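Local coordinates for protein ethanolamine kinase Pv091845 (Plasmodium vivax, PDB 2QG7) that probably phosphorylates ethanolamine, the first step on the route to phosphatidylethanolamine, at residues D[52-57]-D[87-92]; D[93-98]-D[109-114]. All blocks are in the same frame, centred on the assembly; numbering follows the deposited sequence.

The two contacts illustrate how one helix can serve two neighbours. Helix 84-98 receives the loop 52-57, ahead of helix 65-75, in interaction 1 and, one turn and a half further along, segment 109-114, which runs into strand 112-116, in interaction 2; the centres of the two contacts lie about 11 Å apart. They also meet directly. Tyr93 OH probably hydrogen-bonds Leu57 O at 2.5 Å, tying the second half of the helix back to that loop, while Lys92 CG packs on Phe113 CE1 at 3.5 Å and Tyr88 CD2 on Phe113 CB, likewise at 3.5 Å. Both lie on the same side of the chain's centre, about 27 and 26 Å from it (centre to centre).

Interaction 1. Residues D[52-57]-D[87-92]; sequences ITESNL and LYIYCK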
loop_
_atom_site.group_PDB
_atom_site.type_symbol
_atom_site.label_atom_id
_atom_site.label_comp_id
_atom_site.label_asym_id
_atom_site.label_seq_id
_atom_site.Cartn_x
_atom_site.Cartn_y
_atom_site.Cartn_z
ATOM N N ILE D 52 -4.519 -29.738 -11.719
ATOM C CA ILE D 52 -4.548 -30.829 -12.691
ATOM C C ILE D 52 -3.137 -31.450 -12.742
ATOM O O ILE D 52 -2.115 -30.727 -12.761
ATOM C CB ILE D 52 -4.979 -30.336 -14.113
ATOM C CG1 ILE D 52 -6.388 -29.731 -14.079
ATOM C CG2 ILE D 52 -4.924 -31.464 -15.136
ATOM C CD1 ILE D 52 -6.654 -28.717 -15.140
ATOM N N THR D 53 -3.101 -32.788 -12.783
ATOM C CA THR D 53 -1.865 -33.549 -12.738
ATOM C C THR D 53 -1.470 -34.039 -14.115
ATOM O O THR D 53 -2.305 -34.105 -14.997
ATOM C CB THR D 53 -2.052 -34.740 -11.790
ATOM O OG1 THR D 53 -2.334 -34.193 -10.483
ATOM C CG2 THR D 53 -0.769 -35.613 -11.704
ATOM N N GLU D 54 -0.188 -34.366 -14.290
ATOM C CA GLU D 54 0.307 -35.023 -15.484
ATOM C C GLU D 54 -0.348 -36.399 -15.723
ATOM O O GLU D 54 -0.577 -36.800 -16.882
ATOM C CB GLU D 54 1.818 -35.169 -15.394
ATOM C CG GLU D 54 2.467 -35.676 -16.691
ATOM C CD GLU D 54 3.954 -35.984 -16.549
ATOM O OE1 GLU D 54 4.454 -36.766 -17.396
ATOM O OE2 GLU D 54 4.624 -35.450 -15.617
ATOM N N SER D 55 -0.643 -37.114 -14.629
ATOM C CA SER D 55 -1.343 -38.396 -14.693
ATOM C C SER D 55 -2.846 -38.231 -14.948
ATOM O O SER D 55 -3.478 -39.150 -15.481
ATOM C CB SER D 55 -1.114 -39.203 -13.411
ATOM O OG SER D 55 0.238 -39.685 -13.334
ATOM N N ASN D 56 -3.423 -37.083 -14.558
ATOM C CA ASN D 56 -4.786 -36.758 -14.972
ATOM C C ASN D 56 -4.901 -36.760 -16.493
ATOM O O ASN D 56 -5.882 -37.277 -17.050
ATOM C CB ASN D 56 -5.256 -35.401 -14.439
ATOM C CG ASN D 56 -5.441 -35.366 -12.921
ATOM O OD1 ASN D 56 -5.501 -34.276 -12.336
ATOM N ND2 ASN D 56 -5.552 -36.538 -12.278
ATOM N N LEU D 57 -3.890 -36.199 -17.157
ATOM C CA LEU D 57 -3.925 -35.963 -18.614
ATOM C C LEU D 57 -3.239 -37.046 -19.455
ATOM O O LEU D 57 -3.002 -36.871 -20.651
ATOM C CB LEU D 57 -3.333 -34.567 -18.953
ATOM C CG LEU D 57 -3.917 -33.306 -18.295
ATOM C CD1 LEU D 57 -3.128 -32.078 -18.677
ATOM C CD2 LEU D 57 -5.423 -33.117 -18.603
ATOM N N LEU D 87 0.688 -28.196 -18.066
ATOM C CA LEU D 87 0.079 -27.110 -18.851
ATOM C C LEU D 87 0.222 -27.335 -20.354
ATOM O O LEU D 87 -0.780 -27.363 -21.083
ATOM C CB LEU D 87 0.712 -25.772 -18.459
ATOM C CG LEU D 87 0.404 -24.561 -19.335
ATOM C CD1 LEU D 87 -1.084 -24.161 -19.206
ATOM C CD2 LEU D 87 1.306 -23.424 -18.944
ATOM N N TYR D 88 1.481 -27.528 -20.777
ATOM C CA TYR D 88 1.850 -27.777 -22.160
ATOM C C TYR D 88 1.205 -29.020 -22.744
ATOM O O TYR D 88 0.914 -29.052 -23.942
ATOM C CB TYR D 88 3.377 -27.852 -22.319
ATOM C CG TYR D 88 4.133 -26.601 -21.933
ATOM C CD1 TYR D 88 5.472 -26.659 -21.570
ATOM C CD2 TYR D 88 3.519 -25.346 -21.941
ATOM C CE1 TYR D 88 6.186 -25.487 -21.218
ATOM C CE2 TYR D 88 4.220 -24.172 -21.584
ATOM C CZ TYR D 88 5.545 -24.259 -21.227
ATOM O OH TYR D 88 6.216 -23.113 -20.874
ATOM N N ILE D 89 1.014 -30.054 -21.924
ATOM C CA ILE D 89 0.291 -31.259 -22.367
ATOM C C ILE D 89 -1.192 -30.910 -22.609
ATOM O O ILE D 89 -1.788 -31.332 -23.615
ATOM C CB ILE D 89 0.401 -32.412 -21.332
ATOM C CG1 ILE D 89 1.850 -32.886 -21.186
ATOM C CG2 ILE D 89 -0.520 -33.580 -21.689
ATOM C CD1 ILE D 89 2.141 -33.624 -19.876
ATOM N N TYR D 90 -1.774 -30.131 -21.685
ATOM C CA TYR D 90 -3.144 -29.635 -21.837
ATOM C C TYR D 90 -3.264 -28.818 -23.123
ATOM O O TYR D 90 -4.245 -28.930 -23.863
ATOM C CB TYR D 90 -3.604 -28.815 -20.606
ATOM C CG TYR D 90 -5.130 -28.613 -20.565
ATOM C CD1 TYR D 90 -5.983 -29.643 -20.136
ATOM C CD2 TYR D 90 -5.717 -27.410 -20.998
ATOM C CE1 TYR D 90 -7.368 -29.486 -20.121
ATOM C CE2 TYR D 90 -7.099 -27.239 -20.975
ATOM C CZ TYR D 90 -7.921 -28.277 -20.536
ATOM O OH TYR D 90 -9.293 -28.107 -20.516
ATOM N N CYS D 91 -2.227 -28.025 -23.378
ATOM C CA CYS D 91 -2.102 -27.220 -24.590
ATOM C C CYS D 91 -1.981 -28.014 -25.876
ATOM O O CYS D 91 -2.490 -27.580 -26.909
ATOM C CB CYS D 91 -0.942 -26.243 -24.458
ATOM S SG CYS D 91 -1.372 -24.906 -23.349
ATOM N N LYS D 92 -1.299 -29.155 -25.821
ATOM C CA LYS D 92 -1.219 -30.065 -26.963
ATOM C C LYS D 92 -2.587 -30.587 -27.350
ATOM O O LYS D 92 -2.839 -30.821 -28.525
ATOM C CB LYS D 92 -0.346 -31.280 -26.638
ATOM C CG LYS D 92 1.141 -31.082 -26.820
ATOM C CD LYS D 92 1.904 -32.277 -26.254
ATOM C CE LYS D 92 1.909 -33.441 -27.231
ATOM N NZ LYS D 92 2.802 -34.543 -26.738
#
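Leu57 and Tyr90 carry the heart of this contact, with the two methyls of the leucine dividing the work. CD1 rests against the root of the tyrosine, 3.8 Å from Tyr90 CB, whereas CD2 comes up to the edge of the ring, in its plane, at 3.8 Å from Tyr90 CD1. The leucine therefore abuts the rim of the aromatic group and does not cover a face. Its CB also takes up the branch methyl of the preceding helix residue, Ile89 CG2, at 4.0 Å. Ile89 uses its other arm too: with CG1 beside the backbone N (chi1 -64°), CD1 reaches Glu54 CG at 3.8 Å, the two chains crossing at about a right angle. Only the aliphatic part of Glu54 is used in this way; its carboxylate makes long, weak ion pairs with Lys85 and Arg58.

A second shell positions these groups. Tyr90 OH hydrogen-bonds Leu73 O, with Asn176 OD1 as a second close partner, which anchors the far end of the ring, and Phe81 meets that ring at an inclined angle. On the other segment, Thr53 N donates to Asn56 OD1 at 2.9 Å, from above the carbonyl plane, bracing the turn, helical in its backbone angles at 54-56, that presents Glu54 and Leu57. Ile52, just ahead, is bonded through its backbone to Val80 and Glu82. Cys91, meanwhile, touches Ile138 of the five-stranded antiparallel sheet, so the helix is sandwiched between loop and sheet: a loop laid over a helix of the N-terminal lobe in a protein-kinase-like fold.

Interaction 2. Residues D[93-98]-D[109-114]; sequences YVMLHY and DSLEFQ
Met95 meets Leu111 and Phe113 where a helix packs over one face of an antiparallel sheet, here at its outermost strand 112-116, in the N-terminal lobe of a protein-kinase-like fold. Leu111 and Phe113, two apart in sequence, both direct their side chains toward helix 84-98. The methionine is folded rather than stretched. Its CG stands beside the backbone N, opposite the carbonyl carbon (chi1 -67°), and two further turns of the same sense follow, chi2 -46° and chi3 -60°. As a result, the first carbons of the chain do the touching: Met95 CB lies 4.0 Å from Leu111 CD1, and Met95 CG is nearly as close to that same methyl, at 4.1 Å. The two side chains meet at a slant, with a single leucine branch set against the base of the methionine.

Around this small apolar patch, Val103 of the intervening loop touches both Met95 and Leu111, and Val127 of strand 122-128 lies against Leu111 and Phe113. Backbone hydrogen bonds between Glu112 and Lys128 fix the outer strand in the sheet. Phe113 also packs on Cys91, a turn earlier in the helix. The aromatic ring receives the methionine at its rim, near the ring plane, with Met95 CG 4.2 Å from Phe113 CE2, while the folded chain carries Met95 SD to 5.4 Å from that same CE2.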
loop_
_atom_site.group_PDB
_atom_site.type_symbol
_atom_site.label_atom_id
_atom_site.label_comp_id
_atom_site.label_asym_id
_atom_site.label_seq_id
_atom_site.Cartn_x
_atom_site.Cartn_y
_atom_site.Cartn_z
ATOM N N TYR D 93 -3.439 -30.828 -26.352
ATOM C CA TYR D 93 -4.796 -31.338 -26.570
ATOM C C TYR D 93 -5.746 -30.251 -27.070
ATOM O O TYR D 93 -6.683 -30.540 -27.831
ATOM C CB TYR D 93 -5.377 -31.959 -25.295
ATOM C CG TYR D 93 -4.578 -33.085 -24.692
ATOM C CD1 TYR D 93 -3.753 -33.898 -25.484
ATOM C CD2 TYR D 93 -4.674 -33.365 -23.328
ATOM C CE1 TYR D 93 -3.013 -34.940 -24.928
ATOM C CE2 TYR D 93 -3.933 -34.407 -22.750
ATOM C CZ TYR D 93 -3.106 -35.189 -23.560
ATOM O OH TYR D 93 -2.392 -36.226 -23.003
ATOM N N VAL D 94 -5.519 -29.013 -26.611
ATOM C CA VAL D 94 -6.238 -27.848 -27.122
ATOM C C VAL D 94 -6.004 -27.767 -28.617
ATOM O O VAL D 94 -6.964 -27.670 -29.391
ATOM C CB VAL D 94 -5.849 -26.519 -26.383
ATOM C CG1 VAL D 94 -6.416 -25.302 -27.096
ATOM C CG2 VAL D 94 -6.353 -26.534 -24.915
ATOM N N MET D 95 -4.745 -27.871 -29.018
ATOM C CA MET D 95 -4.372 -27.831 -30.432
ATOM C C MET D 95 -4.834 -29.053 -31.239
ATOM O O MET D 95 -5.043 -28.981 -32.456
ATOM C CB MET D 95 -2.844 -27.640 -30.585
ATOM C CG MET D 95 -2.306 -26.251 -30.115
ATOM S SD MET D 95 -3.237 -24.771 -30.653
ATOM C CE MET D 95 -3.159 -24.838 -32.497
ATOM N N LEU D 96 -4.961 -30.187 -30.568
ATOM C CA LEU D 96 -5.328 -31.414 -31.248
ATOM C C LEU D 96 -6.833 -31.478 -31.540
ATOM O O LEU D 96 -7.237 -31.930 -32.616
ATOM C CB LEU D 96 -4.858 -32.640 -30.439
ATOM C CG LEU D 96 -5.153 -34.080 -30.912
ATOM C CD1 LEU D 96 -4.434 -34.454 -32.229
ATOM C CD2 LEU D 96 -4.790 -35.042 -29.805
ATOM N N HIS D 97 -7.649 -31.038 -30.580
ATOM C CA HIS D 97 -9.100 -31.113 -30.685
ATOM C C HIS D 97 -9.681 -29.782 -31.164
ATOM O O HIS D 97 -10.296 -29.708 -32.239
ATOM C CB HIS D 97 -9.714 -31.531 -29.332
ATOM C CG HIS D 97 -11.213 -31.576 -29.332
ATOM N ND1 HIS D 97 -11.979 -30.964 -28.357
ATOM C CD2 HIS D 97 -12.091 -32.143 -30.200
ATOM C CE1 HIS D 97 -13.262 -31.155 -28.616
ATOM N NE2 HIS D 97 -13.358 -31.869 -29.729
ATOM N N TYR D 98 -9.478 -28.732 -30.369
ATOM C CA TYR D 98 -10.067 -27.417 -30.656
ATOM C C TYR D 98 -9.461 -26.746 -31.905
ATOM O O TYR D 98 -10.192 -26.236 -32.767
ATOM C CB TYR D 98 -9.975 -26.509 -29.413
ATOM C CG TYR D 98 -10.898 -26.915 -28.292
ATOM C CD1 TYR D 98 -10.409 -27.100 -26.990
ATOM C CD2 TYR D 98 -12.282 -27.111 -28.523
ATOM C CE1 TYR D 98 -11.265 -27.478 -25.933
ATOM C CE2 TYR D 98 -13.156 -27.486 -27.472
ATOM C CZ TYR D 98 -12.637 -27.676 -26.178
ATOM O OH TYR D 98 -13.483 -28.043 -25.137
ATOM N N ASP D 109 2.969 -32.808 -33.252
ATOM C CA ASP D 109 3.121 -32.487 -31.834
ATOM C C ASP D 109 4.593 -32.082 -31.630
ATOM O O ASP D 109 5.243 -32.373 -30.578
ATOM C CB ASP D 109 2.700 -33.669 -30.934
ATOM C CG ASP D 109 3.606 -34.898 -31.083
ATOM O OD1 ASP D 109 4.086 -35.161 -32.211
ATOM O OD2 ASP D 109 3.819 -35.615 -30.062
ATOM N N SER D 110 5.100 -31.411 -32.682
ATOM C CA SER D 110 6.405 -30.754 -32.679
ATOM C C SER D 110 6.217 -29.247 -32.451
ATOM O O SER D 110 7.040 -28.418 -32.890
ATOM C CB SER D 110 7.126 -30.997 -34.013
ATOM O OG SER D 110 7.184 -32.383 -34.326
ATOM N N LEU D 111 5.119 -28.903 -31.775
ATOM C CA LEU D 111 4.805 -27.513 -31.503
ATOM C C LEU D 111 5.583 -27.057 -30.281
ATOM O O LEU D 111 5.695 -27.786 -29.299
ATOM C CB LEU D 111 3.303 -27.321 -31.290
ATOM C CG LEU D 111 2.307 -27.780 -32.370
ATOM C CD1 LEU D 111 0.970 -28.118 -31.724
ATOM C CD2 LEU D 111 2.135 -26.732 -33.458
ATOM N N GLU D 112 6.148 -25.860 -30.375
ATOM C CA GLU D 112 6.846 -25.223 -29.276
ATOM C C GLU D 112 5.836 -24.451 -28.431
ATOM O O GLU D 112 5.115 -23.599 -28.951
ATOM C CB GLU D 112 7.911 -24.264 -29.834
ATOM C CG GLU D 112 9.277 -24.909 -30.134
ATOM C CD GLU D 112 10.225 -24.884 -28.927
ATOM O OE1 GLU D 112 9.798 -25.255 -27.778
ATOM O OE2 GLU D 112 11.402 -24.484 -29.133
ATOM N N PHE D 113 5.777 -24.757 -27.137
ATOM C CA PHE D 113 4.895 -24.048 -26.220
ATOM C C PHE D 113 5.687 -23.196 -25.264
ATOM O O PHE D 113 6.629 -23.679 -24.647
ATOM C CB PHE D 113 4.033 -25.022 -25.422
ATOM C CG PHE D 113 3.061 -25.771 -26.253
ATOM C CD1 PHE D 113 3.283 -27.116 -26.554
ATOM C CD2 PHE D 113 1.922 -25.135 -26.749
ATOM C CE1 PHE D 113 2.386 -27.825 -27.342
ATOM C CE2 PHE D 113 1.016 -25.828 -27.541
ATOM C CZ PHE D 113 1.251 -27.179 -27.836
ATOM N N GLN D 114 5.303 -21.924 -25.146
ATOM C CA GLN D 114 5.915 -21.021 -24.171
ATOM C C GLN D 114 4.877 -20.196 -23.381
ATOM O O GLN D 114 4.079 -19.446 -23.954
ATOM C CB GLN D 114 6.995 -20.139 -24.833
ATOM C CG GLN D 114 7.896 -19.345 -23.857
ATOM C CD GLN D 114 8.318 -20.152 -22.603
ATOM O OE1 GLN D 114 8.055 -19.721 -21.466
ATOM N NE2 GLN D 114 8.976 -21.320 -22.809
#